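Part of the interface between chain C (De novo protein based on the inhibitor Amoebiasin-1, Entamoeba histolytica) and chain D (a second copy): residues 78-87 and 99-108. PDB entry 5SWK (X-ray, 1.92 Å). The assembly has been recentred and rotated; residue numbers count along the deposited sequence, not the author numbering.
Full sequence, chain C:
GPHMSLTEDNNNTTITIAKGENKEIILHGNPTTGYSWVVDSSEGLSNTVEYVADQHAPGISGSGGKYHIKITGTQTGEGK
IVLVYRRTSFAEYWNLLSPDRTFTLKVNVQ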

ATOM      1  N   GLU C  78     -27.632   6.452  -1.715  1.00 49.22           N
ATOM      2  CA  GLU C  78     -27.052   5.161  -1.369  1.00 46.64           C
ATOM      3  C   GLU C  78     -25.621   5.327  -0.864  1.00 49.56           C
ATOM      4  O   GLU C  78     -24.683   5.476  -1.651  1.00 49.01           O
ATOM      5  CB  GLU C  78     -27.087   4.218  -2.576  1.00 47.01           C
ATOM      6  N   GLY C  79     -25.464   5.303   0.455  1.00 44.36           N
ATOM      7  CA  GLY C  79     -24.165   5.470   1.079  1.00 45.80           C
ATOM      8  C   GLY C  79     -23.540   4.143   1.460  1.00 46.39           C
ATOM      9  O   GLY C  79     -24.177   3.092   1.360  1.00 41.49           O
ATOM     10  N   LYS C  80     -22.289   4.190   1.908  1.00 43.47           N
ATOM     11  CA  LYS C  80     -21.567   2.978   2.268  1.00 41.23           C
ATOM     12  C   LYS C  80     -20.306   3.291   3.062  1.00 42.34           C
ATOM     13  O   LYS C  80     -19.630   4.285   2.807  1.00 42.12           O
ATOM     14  CB  LYS C  80     -21.200   2.180   1.016  1.00 39.81           C
ATOM     15  CG  LYS C  80     -20.751   0.762   1.307  1.00 42.52           C
ATOM     16  CD  LYS C  80     -20.433  -0.007   0.036  1.00 47.41           C
ATOM     17  CE  LYS C  80     -19.119   0.449  -0.574  1.00 49.64           C
ATOM     18  NZ  LYS C  80     -18.721  -0.404  -1.728  1.00 52.38           N
ATOM     19  N   ILE C  81     -19.988   2.436   4.024  1.00 42.02           N
ATOM     20  CA  ILE C  81     -18.699   2.522   4.688  1.00 39.46           C
ATOM     21  C   ILE C  81     -18.046   1.146   4.663  1.00 39.40           C
ATOM     22  O   ILE C  81     -18.713   0.120   4.817  1.00 37.56           O
ATOM     23  CB  ILE C  81     -18.827   3.057   6.138  1.00 40.92           C
ATOM     24  CG1 ILE C  81     -17.444   3.271   6.765  1.00 33.88           C
ATOM     25  CG2 ILE C  81     -19.698   2.141   7.002  1.00 36.19           C
ATOM     26  CD1 ILE C  81     -17.494   4.003   8.084  1.00 36.56           C
ATOM     27  N   VAL C  82     -16.744   1.127   4.408  1.00 37.72           N
ATOM     28  CA  VAL C  82     -15.982  -0.106   4.463  1.00 34.43           C
ATOM     29  C   VAL C  82     -14.854   0.051   5.472  1.00 34.93           C
ATOM     30  O   VAL C  82     -14.082   1.013   5.416  1.00 31.78           O
ATOM     31  CB  VAL C  82     -15.408  -0.493   3.088  1.00 40.06           C
ATOM     32  CG1 VAL C  82     -14.523  -1.715   3.214  1.00 34.42           C
ATOM     33  CG2 VAL C  82     -16.537  -0.758   2.100  1.00 38.83           C
ATOM     34  N   LEU C  83     -14.777  -0.885   6.408  1.00 32.36           N
ATOM     35  CA  LEU C  83     -13.750  -0.852   7.437  1.00 30.46           C
ATOM     36  C   LEU C  83     -12.848  -2.053   7.254  1.00 29.95           C
ATOM     37  O   LEU C  83     -13.307  -3.128   6.884  1.00 29.64           O
ATOM     38  CB  LEU C  83     -14.369  -0.864   8.830  1.00 29.77           C
ATOM     39  CG  LEU C  83     -15.538   0.104   9.032  1.00 34.28           C
ATOM     40  CD1 LEU C  83     -16.207  -0.137  10.367  1.00 29.95           C
ATOM     41  CD2 LEU C  83     -15.050   1.523   8.926  1.00 33.95           C
ATOM     42  N   VAL C  84     -11.562  -1.874   7.517  1.00 27.56           N
ATOM     43  CA  VAL C  84     -10.621  -2.971   7.372  1.00 25.29           C
ATOM     44  C   VAL C  84      -9.791  -3.121   8.655  1.00 26.45           C
ATOM     45  O   VAL C  84      -9.355  -2.132   9.241  1.00 28.80           O
ATOM     46  CB  VAL C  84      -9.710  -2.751   6.143  1.00 30.35           C
ATOM     47  CG1 VAL C  84      -8.745  -3.884   5.995  1.00 33.55           C
ATOM     48  CG2 VAL C  84     -10.553  -2.643   4.864  1.00 33.83           C
ATOM     49  N   TYR C  85      -9.613  -4.356   9.107  1.00 26.02           N
ATOM     50  CA  TYR C  85      -8.762  -4.637  10.262  1.00 27.88           C
ATOM     51  C   TYR C  85      -7.369  -4.948   9.740  1.00 30.53           C
ATOM     52  O   TYR C  85      -7.105  -6.061   9.262  1.00 31.20           O
ATOM     53  CB  TYR C  85      -9.322  -5.802  11.077  1.00 28.00           C
ATOM     54  CG  TYR C  85      -8.671  -6.030  12.425  1.00 26.63           C
ATOM     55  CD1 TYR C  85      -8.809  -5.101  13.452  1.00 23.79           C
ATOM     56  CD2 TYR C  85      -7.956  -7.193  12.685  1.00 27.64           C
ATOM     57  CE1 TYR C  85      -8.231  -5.314  14.685  1.00 23.48           C
ATOM     58  CE2 TYR C  85      -7.376  -7.416  13.922  1.00 27.17           C
ATOM     59  CZ  TYR C  85      -7.517  -6.469  14.919  1.00 24.92           C
ATOM     60  OH  TYR C  85      -6.941  -6.675  16.153  1.00 24.93           O
ATOM     61  N   ARG C  86      -6.484  -3.960   9.791  1.00 27.04           N
ATOM     62  CA  ARG C  86      -5.191  -4.118   9.143  1.00 30.44           C
ATOM     63  C   ARG C  86      -4.021  -3.588   9.971  1.00 28.72           C
ATOM     64  O   ARG C  86      -4.198  -2.823  10.924  1.00 24.96           O
ATOM     65  CB  ARG C  86      -5.201  -3.425   7.779  1.00 30.26           C
ATOM     66  CG  ARG C  86      -5.281  -1.905   7.845  1.00 33.94           C
ATOM     67  CD  ARG C  86      -5.153  -1.282   6.445  1.00 34.34           C
ATOM     68  N   ARG C  87      -2.829  -4.011   9.569  1.00 27.86           N
ATOM     69  CA  ARG C  87      -1.572  -3.570  10.155  1.00 26.71           C
ATOM     70  C   ARG C  87      -0.692  -3.031   9.048  1.00 27.11           C
ATOM     71  O   ARG C  87      -0.383  -3.754   8.099  1.00 27.73           O
ATOM     72  CB  ARG C  87      -0.880  -4.723  10.869  1.00 26.59           C
ATOM     73  CG  ARG C  87       0.431  -4.340  11.534  1.00 25.10           C
ATOM     74  CD  ARG C  87       0.908  -5.477  12.401  1.00 27.47           C
ATOM     75  NE  ARG C  87       1.362  -6.619  11.610  1.00 30.02           N
ATOM     76  CZ  ARG C  87       1.597  -7.816  12.135  1.00 29.66           C
ATOM     77  NH1 ARG C  87       1.409  -8.015  13.438  1.00 31.91           N
ATOM     78  NH2 ARG C  87       2.019  -8.807  11.370  1.00 28.67           N
TER
ATOM     79  N   PRO D  99      -6.040 -11.433   2.089  1.00 36.79           N
ATOM     80  CA  PRO D  99      -6.980 -10.331   2.322  1.00 40.52           C
ATOM     81  C   PRO D  99      -7.179 -10.031   3.806  1.00 34.99           C
ATOM     82  O   PRO D  99      -7.152 -10.945   4.622  1.00 31.91           O
ATOM     83  CB  PRO D  99      -8.285 -10.841   1.690  1.00 40.23           C
ATOM     84  CG  PRO D  99      -7.998 -12.267   1.208  1.00 43.48           C
ATOM     85  CD  PRO D  99      -6.737 -12.708   1.872  1.00 38.08           C
ATOM     86  N   ASP D 100      -7.371  -8.763   4.145  1.00 39.01           N
ATOM     87  CA  ASP D 100      -7.621  -8.375   5.531  1.00 37.10           C
ATOM     88  C   ASP D 100      -9.087  -8.564   5.898  1.00 37.97           C
ATOM     89  O   ASP D 100      -9.951  -8.522   5.027  1.00 37.70           O
ATOM     90  CB  ASP D 100      -7.227  -6.919   5.764  1.00 37.21           C
ATOM     91  CG  ASP D 100      -5.737  -6.673   5.614  1.00 39.31           C
ATOM     92  OD1 ASP D 100      -4.935  -7.543   6.023  1.00 39.01           O
ATOM     93  OD2 ASP D 100      -5.376  -5.591   5.102  1.00 41.20           O
ATOM     94  N   ARG D 101      -9.370  -8.760   7.185  1.00 36.30           N
ATOM     95  CA  ARG D 101     -10.755  -8.830   7.648  1.00 33.26           C
ATOM     96  C   ARG D 101     -11.459  -7.532   7.281  1.00 34.23           C
ATOM     97  O   ARG D 101     -10.910  -6.446   7.450  1.00 31.76           O
ATOM     98  CB  ARG D 101     -10.832  -9.074   9.155  1.00 38.52           C
ATOM     99  CG  ARG D 101     -12.264  -9.162   9.684  1.00 40.13           C
ATOM    100  CD  ARG D 101     -12.312  -9.452  11.178  1.00 43.44           C
ATOM    101  NE  ARG D 101     -13.406 -10.359  11.522  1.00 51.20           N
ATOM    102  CZ  ARG D 101     -14.522 -10.002  12.152  1.00 50.47           C
ATOM    103  NH1 ARG D 101     -15.448 -10.915  12.415  1.00 56.49           N
ATOM    104  NH2 ARG D 101     -14.716  -8.744  12.526  1.00 47.98           N
ATOM    105  N   THR D 102     -12.673  -7.647   6.760  1.00 35.16           N
ATOM    106  CA  THR D 102     -13.382  -6.492   6.234  1.00 29.18           C
ATOM    107  C   THR D 102     -14.792  -6.395   6.821  1.00 33.80           C
ATOM    108  O   THR D 102     -15.475  -7.406   6.995  1.00 32.63           O
ATOM    109  CB  THR D 102     -13.438  -6.564   4.686  1.00 36.23           C
ATOM    110  OG1 THR D 102     -12.102  -6.492   4.173  1.00 35.61           O
ATOM    111  CG2 THR D 102     -14.246  -5.432   4.101  1.00 32.55           C
ATOM    112  N   PHE D 103     -15.204  -5.176   7.156  1.00 28.59           N
ATOM    113  CA  PHE D 103     -16.585  -4.905   7.539  1.00 30.55           C
ATOM    114  C   PHE D 103     -17.203  -3.938   6.536  1.00 32.74           C
ATOM    115  O   PHE D 103     -16.697  -2.835   6.333  1.00 32.95           O
ATOM    116  CB  PHE D 103     -16.663  -4.329   8.958  1.00 28.52           C
ATOM    117  CG  PHE D 103     -18.068  -4.053   9.426  1.00 29.40           C
ATOM    118  CD1 PHE D 103     -18.794  -5.026  10.092  1.00 32.41           C
ATOM    119  CD2 PHE D 103     -18.660  -2.820   9.198  1.00 28.25           C
ATOM    120  CE1 PHE D 103     -20.083  -4.771  10.529  1.00 31.04           C
ATOM    121  CE2 PHE D 103     -19.950  -2.561   9.622  1.00 28.22           C
ATOM    122  CZ  PHE D 103     -20.660  -3.536  10.290  1.00 30.30           C
ATOM    123  N   THR D 104     -18.301  -4.355   5.912  1.00 33.39           N
ATOM    124  CA  THR D 104     -18.969  -3.531   4.911  1.00 35.01           C
ATOM    125  C   THR D 104     -20.420  -3.258   5.282  1.00 36.50           C
ATOM    126  O   THR D 104     -21.167  -4.178   5.594  1.00 37.60           O
ATOM    127  CB  THR D 104     -18.934  -4.196   3.529  1.00 38.26           C
ATOM    128  OG1 THR D 104     -17.577  -4.481   3.170  1.00 32.23           O
ATOM    129  CG2 THR D 104     -19.564  -3.288   2.483  1.00 37.13           C
ATOM    130  N   LEU D 105     -20.813  -1.990   5.240  1.00 37.75           N
ATOM    131  CA  LEU D 105     -22.175  -1.607   5.569  1.00 35.54           C
ATOM    132  C   LEU D 105     -22.726  -0.631   4.543  1.00 38.40           C
ATOM    133  O   LEU D 105     -22.211   0.479   4.395  1.00 38.35           O
ATOM    134  CB  LEU D 105     -22.241  -0.983   6.969  1.00 35.44           C
ATOM    135  CG  LEU D 105     -23.646  -0.738   7.526  1.00 38.46           C
ATOM    136  CD1 LEU D 105     -24.311  -2.059   7.887  1.00 39.02           C
ATOM    137  CD2 LEU D 105     -23.622   0.200   8.726  1.00 36.77           C
ATOM    138  N   LYS D 106     -23.768  -1.046   3.829  1.00 42.02           N
ATOM    139  CA  LYS D 106     -24.473  -0.143   2.925  1.00 40.53           C
ATOM    140  C   LYS D 106     -25.481   0.672   3.726  1.00 40.61           C
ATOM    141  O   LYS D 106     -26.170   0.139   4.597  1.00 41.33           O
ATOM    142  CB  LYS D 106     -25.170  -0.917   1.804  1.00 40.70           C
ATOM    143  CG  LYS D 106     -24.222  -1.640   0.865  1.00 41.51           C
ATOM    144  N   VAL D 107     -25.551   1.970   3.450  1.00 39.63           N
ATOM    145  CA  VAL D 107     -26.420   2.853   4.218  1.00 42.52           C
ATOM    146  C   VAL D 107     -27.269   3.733   3.305  1.00 46.74           C
ATOM    147  O   VAL D 107     -26.757   4.627   2.636  1.00 43.59           O
ATOM    148  CB  VAL D 107     -25.612   3.760   5.172  1.00 43.44           C
ATOM    149  CG1 VAL D 107     -26.549   4.598   6.019  1.00 45.86           C
ATOM    150  CG2 VAL D 107     -24.683   2.929   6.059  1.00 41.35           C
ATOM    151  N   ASN D 108     -28.571   3.470   3.274  1.00 47.20           N
ATOM    152  CA  ASN D 108     -29.489   4.322   2.531  1.00 49.01           C
ATOM    153  C   ASN D 108     -29.824   5.563   3.343  1.00 50.22           C
ATOM    154  O   ASN D 108     -30.464   5.474   4.394  1.00 52.09           O
ATOM    155  CB  ASN D 108     -30.764   3.561   2.172  1.00 49.37           C
ATOM    156  CG  ASN D 108     -30.514   2.444   1.179  1.00 50.23           C
ATOM    157  OD1 ASN D 108     -29.757   2.606   0.220  1.00 50.96           O
ATOM    158  ND2 ASN D 108     -31.143   1.297   1.410  1.00 53.67           N
TER
HETATM  159  O   HOH W   1      -7.239  -8.685   8.987  1.00 32.73           O
HETATM  160  O   HOH W   2      -2.949  -5.759   7.283  1.00 32.16           O

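The chain C strand that includes Glu C78 to Tyr C85 runs antiparallel to the chain D strand that includes Thr D102 to Asn D108, so that a β-sheet continues from one copy into the other. The backbone supplies most of the polar bonding, and side chains alternate between the two sheet faces. At Glu C78, modelled only to CB, the pairing with Asn D108 involves no backbone hydrogen bond. Gly C79 and Val D107 then form a reciprocal pair, Gly C79 N donating to Val D107 O (2.6 Å) and Val D107 N to Gly C79 O (2.7 Å); an ideal CB on the glycine would lie a tight 3.0 Å from Val D107 O. Lys C80 faces Lys D106 on the opposite sheet face from Val D107, and its end leads away.

At Ile C81 the ladder resumes: Ile C81 N to Leu D105 O and Leu D105 N to Ile C81 O are both 3.0 Å, and Ile C81 CG2 packs against Leu D105 CB at 4.0 Å. Val C82 turns to the face of the threonines, where its CG1 meets Thr D102 CG2 (3.8 Å) and its CG2 meets Thr D104 CG2 (4.0 Å), pairing methyl with methyl. Leu C83 and Phe D103 join through two short, nearly linear bonds, Leu C83 N to Phe D103 O (2.7 Å) and Phe D103 N to Leu C83 O (2.8 Å). Their buried side chains also meet, Leu C83 CD1 lying 3.8 Å from Phe D103 CD2.

Val C84 CG1 contacts Asp D100 CB at 3.4 Å. Beyond it, Tyr C85 N donates to Arg D101 O (3.0 Å), but the return link runs through a water that donates to Tyr C85 O (2.6 Å) and accepts from Arg D101 N (2.8 Å). A second water accepts from Arg C87 N (2.9 Å) and donates to Asp D100 OD1 (3.0 Å).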